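Matching sites in xylooligosaccharide oxidase from Myceliophthora thermophila, a protein that oxidises the C1 hydroxyl of xylooligosaccharides and related sugars to lactones, passing the electrons through a bicovalently bound FAD to molecular oxygen and yielding hydrogen peroxide (PDB 5K8E (chain A, 1.93 Å), residues 344-349 and 445-450), and in its relative carbohydrate oxidase from Microdochium nivale (PDB 3RJA (chain B, 2.10 Å), residues 321-326 and 422-427). Structure 2 is superposed on structure 1 by the backbone atoms of these residues (RMSD 0.23 Å); each is numbered along its deposited sequence.

Structure 1 (5K8E); sequences SKSLVT and WGMYIN. With FAD (flavin-adenine dinucleotide), chain C.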
loop_
_atom_site.group_PDB
_atom_site.type_symbol
_atom_site.label_atom_id
_atom_site.label_comp_id
_atom_site.label_asym_id
_atom_site.label_seq_id
_atom_site.Cartn_x
_atom_site.Cartn_y
_atom_site.Cartn_z
ATOM N N SER A 344 5.352 -10.138 -7.324
ATOM C CA SER A 344 5.545 -9.720 -5.942
ATOM C C SER A 344 4.649 -10.505 -5.000
ATOM O O SER A 344 3.542 -10.902 -5.359
ATOM C CB SER A 344 5.251 -8.215 -5.788
ATOM O OG SER A 344 5.419 -7.773 -4.454
ATOM N N LYS A 345 5.160 -10.731 -3.793
ATOM C CA LYS A 345 4.393 -11.295 -2.683
ATOM C C LYS A 345 4.600 -10.403 -1.463
ATOM O O LYS A 345 5.501 -9.551 -1.429
ATOM C CB LYS A 345 4.836 -12.736 -2.362
ATOM C CG LYS A 345 4.650 -13.723 -3.505
ATOM C CD LYS A 345 4.917 -15.182 -3.107
ATOM C CE LYS A 345 3.692 -15.858 -2.508
ATOM N NZ LYS A 345 2.633 -16.191 -3.519
ATOM N N SER A 346 3.766 -10.605 -0.450
ATOM C CA SER A 346 3.900 -9.888 0.805
ATOM C C SER A 346 3.690 -10.856 1.946
ATOM O O SER A 346 3.234 -11.987 1.747
ATOM C CB SER A 346 2.850 -8.787 0.892
ATOM O OG SER A 346 1.565 -9.360 1.115
ATOM N N LEU A 347 4.066 -10.420 3.136
ATOM C CA LEU A 347 3.721 -11.109 4.358
ATOM C C LEU A 347 3.578 -10.089 5.481
ATOM O O LEU A 347 4.116 -8.983 5.409
ATOM C CB LEU A 347 4.824 -12.084 4.770
ATOM C CG LEU A 347 4.808 -13.532 4.310
ATOM C CD1 LEU A 347 6.022 -14.272 4.886
ATOM C CD2 LEU A 347 3.527 -14.224 4.714
ATOM N N VAL A 348 2.850 -10.501 6.514
ATOM C CA VAL A 348 2.893 -9.887 7.824
ATOM C C VAL A 348 3.147 -11.034 8.779
ATOM O O VAL A 348 2.459 -12.037 8.706
ATOM C CB VAL A 348 1.557 -9.226 8.184
ATOM C CG1 VAL A 348 1.583 -8.689 9.605
ATOM C CG2 VAL A 348 1.270 -8.113 7.197
ATOM N N THR A 349 4.158 -10.915 9.627
ATOM C CA THR A 349 4.428 -11.952 10.624
ATOM C C THR A 349 4.683 -11.385 12.009
ATOM O O THR A 349 4.983 -10.202 12.184
ATOM C CB THR A 349 5.645 -12.841 10.275
ATOM O OG1 THR A 349 6.868 -12.118 10.477
ATOM C CG2 THR A 349 5.567 -13.364 8.844
ATOM N N TRP A 445 0.357 -15.034 10.822
ATOM C CA TRP A 445 0.764 -14.395 9.564
ATOM C C TRP A 445 -0.432 -14.036 8.719
ATOM O O TRP A 445 -1.501 -14.619 8.849
ATOM C CB TRP A 445 1.760 -15.264 8.766
ATOM C CG TRP A 445 1.167 -16.522 8.189
ATOM C CD1 TRP A 445 1.090 -17.747 8.792
ATOM C CD2 TRP A 445 0.578 -16.676 6.894
ATOM N NE1 TRP A 445 0.486 -18.657 7.949
ATOM C CE2 TRP A 445 0.159 -18.022 6.778
ATOM C CE3 TRP A 445 0.356 -15.808 5.823
ATOM C CZ2 TRP A 445 -0.479 -18.516 5.629
ATOM C CZ3 TRP A 445 -0.273 -16.306 4.675
ATOM C CH2 TRP A 445 -0.689 -17.644 4.598
ATOM N N GLY A 446 -0.228 -13.036 7.879
ATOM C CA GLY A 446 -1.210 -12.612 6.911
ATOM C C GLY A 446 -0.477 -12.021 5.739
ATOM O O GLY A 446 0.751 -12.130 5.638
ATOM N N MET A 447 -1.224 -11.377 4.851
ATOM C CA MET A 447 -0.639 -10.737 3.687
ATOM C C MET A 447 -1.302 -9.372 3.467
ATOM O O MET A 447 -2.352 -9.074 4.031
ATOM C CB MET A 447 -0.754 -11.653 2.455
ATOM C CG MET A 447 0.171 -12.883 2.507
ATOM S SD MET A 447 -0.073 -14.060 1.146
ATOM C CE MET A 447 1.423 -15.049 1.316
ATOM N N TYR A 448 -0.666 -8.553 2.643
ATOM C CA TYR A 448 -0.978 -7.125 2.561
ATOM C C TYR A 448 -1.333 -6.757 1.124
ATOM O O TYR A 448 -0.496 -6.803 0.224
ATOM C CB TYR A 448 0.237 -6.357 3.073
ATOM C CG TYR A 448 0.227 -4.856 2.996
ATOM C CD1 TYR A 448 -0.799 -4.101 3.534
ATOM C CD2 TYR A 448 1.313 -4.178 2.449
ATOM C CE1 TYR A 448 -0.772 -2.709 3.476
ATOM C CE2 TYR A 448 1.362 -2.796 2.414
ATOM C CZ TYR A 448 0.327 -2.066 2.933
ATOM O OH TYR A 448 0.384 -0.687 2.874
ATOM N N ILE A 449 -2.598 -6.398 0.929
ATOM C CA ILE A 449 -3.146 -6.199 -0.402
ATOM C C ILE A 449 -2.545 -5.003 -1.144
ATOM O O ILE A 449 -2.624 -4.947 -2.368
ATOM C CB ILE A 449 -4.691 -6.149 -0.393
ATOM C CG1 ILE A 449 -5.234 -6.337 -1.813
ATOM C CG2 ILE A 449 -5.216 -4.869 0.262
ATOM C CD1 ILE A 449 -6.720 -6.561 -1.870
ATOM N N ASN A 450 -1.898 -4.085 -0.434
ATOM C CA ASN A 450 -1.152 -3.048 -1.126
ATOM C C ASN A 450 0.062 -3.587 -1.904
ATOM O O ASN A 450 0.590 -2.893 -2.759
ATOM C CB ASN A 450 -0.784 -1.895 -0.196
ATOM C CG ASN A 450 -1.865 -0.831 -0.139
ATOM O OD1 ASN A 450 -2.684 -0.716 -1.054
ATOM N ND2 ASN A 450 -1.872 -0.040 0.929
HETATM P PA FAD C . -4.858 1.520 -8.247
HETATM O O1A FAD C . -5.414 2.717 -8.994
HETATM O O2A FAD C . -4.370 0.368 -9.065
HETATM O O5B FAD C . -5.958 1.059 -7.157
HETATM C C5B FAD C . -5.703 -0.068 -6.300
HETATM C C4B FAD C . -7.004 -0.635 -5.737
HETATM O O4B FAD C . -7.695 0.388 -5.001
HETATM C C3B FAD C . -7.948 -1.103 -6.829
HETATM O O3B FAD C . -8.719 -2.210 -6.363
HETATM C C2B FAD C . -8.824 0.107 -7.035
HETATM O O2B FAD C . -10.083 -0.181 -7.642
HETATM C C1B FAD C . -8.943 0.656 -5.626
HETATM N N9A FAD C . -9.219 2.104 -5.626
HETATM C C8A FAD C . -8.481 3.088 -6.179
HETATM N N7A FAD C . -9.059 4.292 -5.966
HETATM C C5A FAD C . -10.188 4.052 -5.263
HETATM C C6A FAD C . -11.277 4.866 -4.713
HETATM N N6A FAD C . -11.226 6.193 -4.898
HETATM N N1A FAD C . -12.281 4.268 -4.042
HETATM C C2A FAD C . -12.317 2.936 -3.874
HETATM N N3A FAD C . -11.353 2.111 -4.342
HETATM C C4A FAD C . -10.286 2.620 -5.028
HETATM N N1 FAD C . 2.669 0.674 -0.480
HETATM C C2 FAD C . 3.048 0.978 0.803
HETATM O O2 FAD C . 2.329 0.591 1.765
HETATM N N3 FAD C . 4.176 1.680 1.062
HETATM C C4 FAD C . 4.982 2.134 0.085
HETATM O O4 FAD C . 6.017 2.778 0.347
HETATM C C4X FAD C . 4.640 1.852 -1.333
HETATM N N5 FAD C . 5.414 2.266 -2.375
HETATM C C5X FAD C . 5.061 2.008 -3.670
HETATM C C6 FAD C . 5.844 2.457 -4.742
HETATM C C7 FAD C . 5.495 2.180 -6.069
HETATM C C7M FAD C . 6.405 2.697 -7.168
HETATM C C8 FAD C . 4.245 1.410 -6.355
HETATM C C8M FAD C . 3.750 1.066 -7.756
HETATM C C9 FAD C . 3.472 0.969 -5.284
HETATM C C9A FAD C . 3.820 1.233 -3.957
HETATM N N10 FAD C . 3.043 0.758 -2.872
HETATM C C10 FAD C . 3.416 1.070 -1.554
HETATM C "C1'" FAD C . 1.816 -0.025 -3.075
HETATM C "C2'" FAD C . 0.577 0.821 -3.156
HETATM O "O2'" FAD C . 0.308 1.222 -1.823
HETATM C "C3'" FAD C . -0.559 -0.015 -3.715
HETATM O "O3'" FAD C . -0.163 -0.456 -5.015
HETATM C "C4'" FAD C . -1.837 0.810 -3.781
HETATM O "O4'" FAD C . -3.021 0.011 -3.618
HETATM C "C5'" FAD C . -1.886 1.551 -5.103
HETATM O "O5'" FAD C . -2.866 2.601 -5.043
HETATM P P FAD C . -3.254 3.248 -6.440
HETATM O O1P FAD C . -4.421 4.183 -6.212
HETATM O O2P FAD C . -2.004 3.771 -7.068
HETATM O O3P FAD C . -3.638 1.911 -7.267
HETATM O O HOH W 1 0.234 -9.985 -1.026
#
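At the margin of the large antiparallel sheet, strand 341-349 pairs with the short edge strand 445-446, from which the chain runs on to the flavin. Val348 and Gly446 form a hydrogen-bonded pair: Val348 N donates to Gly446 O (2.8 Å), and Gly446 N returns a bond to Val348 O. Beyond the paired residues a side chain takes over, as Ser346 OG accepts Tyr448 N in a nearly straight bond (2.8 Å, 169°); chi1 of 73° sets this hydroxyl between its own N and carbonyl carbon, facing the other segment. A modelled water also lies 2.6 Å from Ser346 OG. Leu347 CD2 meets Trp445 CE3 at 3.7 Å, the methyl reaching the ring at a slant. Val348 has CB near Gly446 O (3.9 Å), turns CG2 to Tyr448 CB (4.6 Å) and touches Leu410, a place suited to a beta-branched apolar residue. Thr349 sets CG2 near Trp445 CB (4.3 Å). Strand 409-417 satisfies two buried hydroxyls, Thr349 OG1 through Tyr411 OH and Ser344 OG through Leu413 O. Tyr448 OH donates to FAD O2 (2.6 Å) and accepts Asn450 ND2.

How the two compare
Both enzymes pair matching strands, and their CA atoms coincide within the error. The backbone bonds of Val348(A) with Gly446(A) and Thr325(B) with Gly423(B) recur, as do those from Tyr448(A) N to Ser346(A) OG and Tyr425(B) N to Ser323(B) OG; Ser346(A), Leu347(A), Trp445(A), Met447(A), Tyr448(A), Asn450(A) and their counterparts keep their places beside a bound FAD. All three exchanges lie on segment 344-349(A), 321-326(B). Val348(A) stands against Thr325(B): CB stays and the CG2 atoms lie 0.6 Å apart after superposition, so the branch near Tyr448(A) CB and Tyr425(B) CB is retained. CG1 of Val348(A) has no counterpart, and OG1 of Thr325(B) stands at a different place, over the Gly423(B) backbone, 3.3 Å from Gly423(B) N. At Thr349(A) against Leu326(B), CG2 of Thr349(A) and CG of Leu326(B) are 0.9 Å apart, and the touches on Trp445(A)/Trp422(B) and Leu347(A)/Leu324(B) are kept. OG1 of Thr349(A) bonds to Tyr411(A) OH; Leu326(B) cannot make such a bond and instead adds CD1, making this position wholly apolar and bulkier. Ala321(B), whose CB coincides with that of Ser344(A), has no OG to make a bond like that of Ser344(A) to Leu413(A) O.

Structure 2 (3RJA); sequences AKSLTL and WGMYIN. With FAD (flavin-adenine dinucleotide), chain D.
An antiparallel strand pair whose second segment runs on to the flavin brings residues 321-326 and 422-427 together. Thr325 and Gly423 form its hydrogen-bonded pair: Thr325 N donates to Gly423 O (2.9 Å), and Gly423 N returns a bond to Thr325 O. Further along, Ser323 OG accepts Tyr425 N in a nearly straight bond (2.8 Å, 169°); its chi1 of 76° places the hydroxyl between the residue's own N and carbonyl carbon, facing the other segment. Leu324 CD2 meets Trp422 CE3 at 3.7 Å, the methyl reaching the ring at a slant. Thr325, its CB near Gly423 O (4.1 Å), holds OG1 over the glycine backbone, 3.3 Å from Gly423 N, where a CB on residue 423 would come tight against it; CG2 turns to Tyr425 CB (4.2 Å). Leu326 lays CD2 against Trp422 CB (3.7 Å), its apolar chain also touching Ile386, so leucine suits this buried place. Ala321, with only a methyl, packs by Tyr72 and Tyr389. Tyr425 OH donates to FAD O2 (2.6 Å) and accepts Asn427 ND2, fastening this segment to the flavin.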
loop_
_atom_site.group_PDB
_atom_site.type_symbol
_atom_site.label_atom_id
_atom_site.label_comp_id
_atom_site.label_asym_id
_atom_site.label_seq_id
_atom_site.Cartn_x
_atom_site.Cartn_y
_atom_site.Cartn_z
ATOM N N ALA B 321 5.184 -9.982 -7.428
ATOM C CA ALA B 321 5.461 -9.583 -6.053
ATOM C C ALA B 321 4.583 -10.398 -5.081
ATOM O O ALA B 321 3.497 -10.897 -5.453
ATOM C CB ALA B 321 5.207 -8.073 -5.885
ATOM N N LYS B 322 5.050 -10.513 -3.840
ATOM C CA LYS B 322 4.336 -11.226 -2.799
ATOM C C LYS B 322 4.581 -10.488 -1.503
ATOM O O LYS B 322 5.474 -9.647 -1.437
ATOM C CB LYS B 322 4.830 -12.674 -2.682
ATOM C CG LYS B 322 4.456 -13.579 -3.855
ATOM C CD LYS B 322 4.756 -15.100 -3.564
ATOM C CE LYS B 322 3.614 -15.830 -2.815
ATOM N NZ LYS B 322 2.494 -16.134 -3.790
ATOM N N SER B 323 3.832 -10.837 -0.461
ATOM C CA SER B 323 4.016 -10.201 0.835
ATOM C C SER B 323 3.775 -11.170 1.987
ATOM O O SER B 323 3.242 -12.254 1.796
ATOM C CB SER B 323 3.085 -8.970 0.988
ATOM O OG SER B 323 1.730 -9.370 1.241
ATOM N N LEU B 324 4.175 -10.730 3.182
ATOM C CA LEU B 324 3.870 -11.375 4.457
ATOM C C LEU B 324 3.820 -10.313 5.519
ATOM O O LEU B 324 4.608 -9.347 5.483
ATOM C CB LEU B 324 4.949 -12.395 4.845
ATOM C CG LEU B 324 4.900 -13.746 4.112
ATOM C CD1 LEU B 324 6.115 -14.617 4.493
ATOM C CD2 LEU B 324 3.559 -14.478 4.384
ATOM N N THR B 325 2.898 -10.494 6.466
ATOM C CA THR B 325 2.923 -9.739 7.698
ATOM C C THR B 325 3.092 -10.817 8.800
ATOM O O THR B 325 2.420 -11.825 8.775
ATOM C CB THR B 325 1.644 -8.857 7.873
ATOM O OG1 THR B 325 0.459 -9.685 7.958
ATOM C CG2 THR B 325 1.472 -7.867 6.671
ATOM N N LEU B 326 4.008 -10.617 9.744
ATOM C CA LEU B 326 4.269 -11.660 10.753
ATOM C C LEU B 326 4.268 -11.104 12.144
ATOM O O LEU B 326 4.801 -10.011 12.367
ATOM C CB LEU B 326 5.636 -12.311 10.533
ATOM C CG LEU B 326 6.064 -12.729 9.120
ATOM C CD1 LEU B 326 7.578 -13.086 9.168
ATOM C CD2 LEU B 326 5.208 -13.904 8.592
ATOM N N TRP B 422 0.290 -15.120 10.698
ATOM C CA TRP B 422 0.742 -14.402 9.514
ATOM C C TRP B 422 -0.420 -14.004 8.633
ATOM O O TRP B 422 -1.462 -14.676 8.621
ATOM C CB TRP B 422 1.797 -15.197 8.740
ATOM C CG TRP B 422 1.317 -16.484 8.099
ATOM C CD1 TRP B 422 1.370 -17.760 8.644
ATOM C CD2 TRP B 422 0.731 -16.632 6.788
ATOM N NE1 TRP B 422 0.859 -18.670 7.745
ATOM C CE2 TRP B 422 0.453 -18.009 6.608
ATOM C CE3 TRP B 422 0.409 -15.733 5.756
ATOM C CZ2 TRP B 422 -0.139 -18.510 5.436
ATOM C CZ3 TRP B 422 -0.177 -16.224 4.586
ATOM C CH2 TRP B 422 -0.456 -17.610 4.441
ATOM N N GLY B 423 -0.222 -12.900 7.902
ATOM C CA GLY B 423 -1.165 -12.477 6.884
ATOM C C GLY B 423 -0.429 -11.999 5.659
ATOM O O GLY B 423 0.771 -12.170 5.556
ATOM N N MET B 424 -1.168 -11.392 4.736
ATOM C CA MET B 424 -0.590 -10.782 3.543
ATOM C C MET B 424 -1.199 -9.402 3.368
ATOM O O MET B 424 -2.315 -9.163 3.781
ATOM C CB MET B 424 -0.845 -11.666 2.300
ATOM C CG MET B 424 -0.036 -12.963 2.355
ATOM S SD MET B 424 -0.195 -13.989 0.899
ATOM C CE MET B 424 1.289 -14.966 1.050
ATOM N N TYR B 425 -0.460 -8.508 2.723
ATOM C CA TYR B 425 -0.846 -7.078 2.608
ATOM C C TYR B 425 -1.322 -6.765 1.192
ATOM O O TYR B 425 -0.529 -6.820 0.239
ATOM C CB TYR B 425 0.381 -6.253 2.996
ATOM C CG TYR B 425 0.335 -4.731 2.921
ATOM C CD1 TYR B 425 -0.672 -3.993 3.542
ATOM C CD2 TYR B 425 1.373 -4.034 2.314
ATOM C CE1 TYR B 425 -0.655 -2.578 3.497
ATOM C CE2 TYR B 425 1.412 -2.645 2.281
ATOM C CZ TYR B 425 0.389 -1.918 2.883
ATOM O OH TYR B 425 0.406 -0.520 2.830
ATOM N N ILE B 426 -2.620 -6.455 1.037
ATOM C CA ILE B 426 -3.200 -6.229 -0.299
ATOM C C ILE B 426 -2.630 -4.965 -1.009
ATOM O O ILE B 426 -2.849 -4.794 -2.205
ATOM C CB ILE B 426 -4.757 -6.165 -0.232
ATOM C CG1 ILE B 426 -5.384 -6.364 -1.646
ATOM C CG2 ILE B 426 -5.199 -4.869 0.460
ATOM C CD1 ILE B 426 -6.919 -6.362 -1.651
ATOM N N ASN B 427 -1.921 -4.066 -0.305
ATOM C CA ASN B 427 -1.167 -3.013 -1.070
ATOM C C ASN B 427 0.058 -3.585 -1.824
ATOM O O ASN B 427 0.607 -2.940 -2.728
ATOM C CB ASN B 427 -0.781 -1.803 -0.220
ATOM C CG ASN B 427 -1.853 -0.709 -0.238
ATOM O OD1 ASN B 427 -2.758 -0.695 -1.105
ATOM N ND2 ASN B 427 -1.777 0.198 0.731
HETATM P PA FAD D . -4.798 1.598 -8.229
HETATM O O1A FAD D . -5.329 2.774 -9.005
HETATM O O2A FAD D . -4.251 0.475 -9.072
HETATM O O5B FAD D . -5.969 1.022 -7.296
HETATM C C5B FAD D . -5.657 0.081 -6.274
HETATM C C4B FAD D . -6.972 -0.489 -5.715
HETATM O O4B FAD D . -7.717 0.555 -5.084
HETATM C C3B FAD D . -7.878 -1.073 -6.797
HETATM O O3B FAD D . -8.687 -2.097 -6.213
HETATM C C2B FAD D . -8.771 0.120 -7.121
HETATM O O2B FAD D . -10.005 -0.170 -7.733
HETATM C C1B FAD D . -8.949 0.717 -5.733
HETATM N N9A FAD D . -9.249 2.143 -5.830
HETATM C C8A FAD D . -8.589 3.111 -6.580
HETATM N N7A FAD D . -9.225 4.292 -6.355
HETATM C C5A FAD D . -10.227 4.093 -5.485
HETATM C C6A FAD D . -11.174 4.963 -4.935
HETATM N N6A FAD D . -11.171 6.279 -5.244
HETATM N N1A FAD D . -12.089 4.440 -4.036
HETATM C C2A FAD D . -12.092 3.083 -3.729
HETATM N N3A FAD D . -11.184 2.214 -4.300
HETATM C C4A FAD D . -10.261 2.734 -5.157
HETATM N N1 FAD D . 2.843 0.577 -0.575
HETATM C C2 FAD D . 3.125 0.968 0.739
HETATM O O2 FAD D . 2.356 0.709 1.673
HETATM N N3 FAD D . 4.279 1.718 0.945
HETATM C C4 FAD D . 5.106 2.201 -0.052
HETATM O O4 FAD D . 6.060 2.968 0.212
HETATM C C4X FAD D . 4.797 1.712 -1.431
HETATM N N5 FAD D . 5.540 2.100 -2.454
HETATM C C5X FAD D . 5.222 1.756 -3.747
HETATM C C6 FAD D . 5.976 2.258 -4.839
HETATM C C7 FAD D . 5.584 2.030 -6.144
HETATM C C7M FAD D . 6.420 2.567 -7.325
HETATM C C8 FAD D . 4.342 1.393 -6.384
HETATM C C8M FAD D . 3.856 1.142 -7.797
HETATM C C9 FAD D . 3.628 0.838 -5.333
HETATM C C9A FAD D . 4.035 1.028 -3.997
HETATM N N10 FAD D . 3.252 0.598 -2.898
HETATM C C10 FAD D . 3.657 0.850 -1.596
HETATM C "C1'" FAD D . 2.002 -0.190 -3.155
HETATM C "C2'" FAD D . 0.784 0.723 -3.144
HETATM O "O2'" FAD D . 0.485 1.092 -1.804
HETATM C "C3'" FAD D . -0.413 -0.009 -3.708
HETATM O "O3'" FAD D . -0.104 -0.543 -4.977
HETATM C "C4'" FAD D . -1.615 0.947 -3.784
HETATM O "O4'" FAD D . -2.794 0.205 -3.718
HETATM C "C5'" FAD D . -1.573 1.812 -5.046
HETATM O "O5'" FAD D . -2.670 2.683 -5.056
HETATM P P FAD D . -3.158 3.303 -6.476
HETATM O O1P FAD D . -4.273 4.283 -6.261
HETATM O O2P FAD D . -1.957 3.905 -7.208
HETATM O O3P FAD D . -3.602 1.954 -7.212
#